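Local atomic coordinates of uncharacterized protein ABO_0056 (Alcanivorax borkumensis, PDB entry 3H35), a protein that is of unknown function but belongs to the abortive infection alpha family of bacterial proteins. Residues K143-A146 against E147-H151. Sequence-based numbering, arbitrary orientation.
Sequences KAQA and ELQIH
The backbone carbonyls of K143, A144 and Q145 are each taken up by the amide four residues on, and side chains meet in two of these three pairs, K143 with E147 and Q145 with Q149. E147 N gives its hydrogen to K143 O at 3.0 Å, L148 N bonds A144 O with an N-H...O angle of 163°, and Q149 N reaches Q145 O at 2.9 Å. The next link, from I150 N to A146 O, is stretched to 3.4 Å and weak; I150 N to E147 O and H151 N to L148 O are weak i to i+3 bonds, making the main-chain bonding weaker over I150 and H151. With CG beside its own backbone N and anti to the carbonyl carbon (chi1 -66°), E147 lays its CG against K143 O. Its OE2 comes alongside the lysine methylenes, 4.0 Å from K143 CG. K143 NZ remains 5.1 Å from E147 OE2, too far for a salt bridge, though the opposite charges probably attract weakly; E147 OE1 makes a long, weak ion pair with R169 of the second subunit. Two residues further on, the side chains of Q145 and Q149 cross, their amide planes 41° apart. The two NE2 atoms, both donors, face each other at 3.4 Å and cannot bond as modelled, while Q145 OE1 turns to R142 NH1 for its hydrogen bond. L148 sets CG against A144 O, and both residues pack on Y89 of strand 87-91 and on P166 of the second subunit, joining this helix to the sheet and to the neighbouring chain. The chemistry implies that main-chain i to i+4 bonds hold this stretch together, whereas the side-chain pairs contribute packing and, for K143 and E147, probably a mild electrostatic attraction.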
loop_
_atom_site.group_PDB
_atom_site.type_symbol
_atom_site.label_atom_id
_atom_site.label_comp_id
_atom_site.label_asym_id
_atom_site.label_seq_id
_atom_site.Cartn_x
_atom_site.Cartn_y
_atom_site.Cartn_z
ATOM N N LYS A 143 -3.114 17.731 -15.891
ATOM C CA LYS A 143 -2.731 16.691 -16.835
ATOM C C LYS A 143 -3.033 15.277 -16.285
ATOM O O LYS A 143 -3.588 14.442 -16.986
ATOM C CB LYS A 143 -1.246 16.813 -17.119
ATOM C CG LYS A 143 -0.759 15.998 -18.287
ATOM C CD LYS A 143 0.781 16.013 -18.345
ATOM C CE LYS A 143 1.321 15.313 -19.596
ATOM N NZ LYS A 143 0.871 16.062 -20.804
ATOM N N ALA A 144 -2.660 15.032 -15.037
ATOM C CA ALA A 144 -2.887 13.717 -14.397
ATOM C C ALA A 144 -4.398 13.444 -14.316
ATOM O O ALA A 144 -4.868 12.363 -14.654
ATOM C CB ALA A 144 -2.272 13.668 -12.984
ATOM N N GLN A 145 -5.135 14.459 -13.902
ATOM C CA GLN A 145 -6.579 14.343 -13.800
ATOM C C GLN A 145 -7.203 13.997 -15.167
ATOM O O GLN A 145 -8.008 13.119 -15.229
ATOM C CB GLN A 145 -7.206 15.630 -13.268
ATOM C CG GLN A 145 -8.739 15.555 -13.056
ATOM C CD GLN A 145 -9.359 16.929 -12.890
ATOM O OE1 GLN A 145 -8.749 17.955 -13.246
ATOM N NE2 GLN A 145 -10.582 16.965 -12.351
ATOM N N ALA A 146 -6.790 14.693 -16.229
ATOM C CA ALA A 146 -7.305 14.446 -17.535
ATOM C C ALA A 146 -6.951 13.022 -17.987
ATOM O O ALA A 146 -7.806 12.333 -18.511
ATOM C CB ALA A 146 -6.843 15.538 -18.545
ATOM N N GLU A 147 -5.736 12.539 -17.729
ATOM C CA GLU A 147 -5.403 11.168 -18.109
ATOM C C GLU A 147 -6.320 10.155 -17.434
ATOM O O GLU A 147 -6.821 9.213 -18.067
ATOM C CB GLU A 147 -3.976 10.827 -17.739
ATOM C CG GLU A 147 -2.890 11.600 -18.485
ATOM C CD GLU A 147 -1.478 11.186 -18.012
ATOM O OE1 GLU A 147 -1.273 10.000 -17.646
ATOM O OE2 GLU A 147 -0.577 12.046 -18.019
ATOM N N LEU A 148 -6.544 10.363 -16.143
ATOM C CA LEU A 148 -7.382 9.450 -15.361
ATOM C C LEU A 148 -8.846 9.518 -15.777
ATOM O O LEU A 148 -9.549 8.479 -15.754
ATOM C CB LEU A 148 -7.243 9.743 -13.865
ATOM C CG LEU A 148 -5.925 9.280 -13.270
ATOM C CD1 LEU A 148 -5.701 9.891 -11.894
ATOM C CD2 LEU A 148 -5.876 7.753 -13.214
ATOM N N GLN A 149 -9.332 10.700 -16.153
ATOM C CA GLN A 149 -10.746 10.802 -16.568
ATOM C C GLN A 149 -11.053 10.011 -17.818
ATOM O O GLN A 149 -12.152 9.569 -17.960
ATOM C CB GLN A 149 -11.218 12.232 -16.798
ATOM C CG GLN A 149 -11.302 13.124 -15.535
ATOM C CD GLN A 149 -11.500 14.622 -15.869
ATOM O OE1 GLN A 149 -11.077 15.087 -16.933
ATOM N NE2 GLN A 149 -12.080 15.380 -14.936
ATOM N N ILE A 150 -10.110 9.820 -18.721
ATOM C CA ILE A 150 -10.399 9.028 -19.931
ATOM C C ILE A 150 -11.087 7.688 -19.611
ATOM O O ILE A 150 -12.092 7.327 -20.225
ATOM C CB ILE A 150 -9.121 8.716 -20.728
ATOM C CG1 ILE A 150 -8.454 10.020 -21.191
ATOM C CG2 ILE A 150 -9.436 7.796 -21.936
ATOM C CD1 ILE A 150 -7.146 9.785 -21.957
ATOM N N HIS A 151 -10.571 6.979 -18.616
ATOM C CA HIS A 151 -11.088 5.657 -18.293
ATOM C C HIS A 151 -11.929 5.577 -17.015
ATOM O O HIS A 151 -12.595 4.554 -16.790
ATOM C CB HIS A 151 -9.904 4.698 -18.158
ATOM C CG HIS A 151 -9.033 4.683 -19.364
ATOM N ND1 HIS A 151 -9.468 4.196 -20.581
ATOM C CD2 HIS A 151 -7.791 5.171 -19.565
ATOM C CE1 HIS A 151 -8.509 4.351 -21.473
ATOM N NE2 HIS A 151 -7.478 4.927 -20.876
#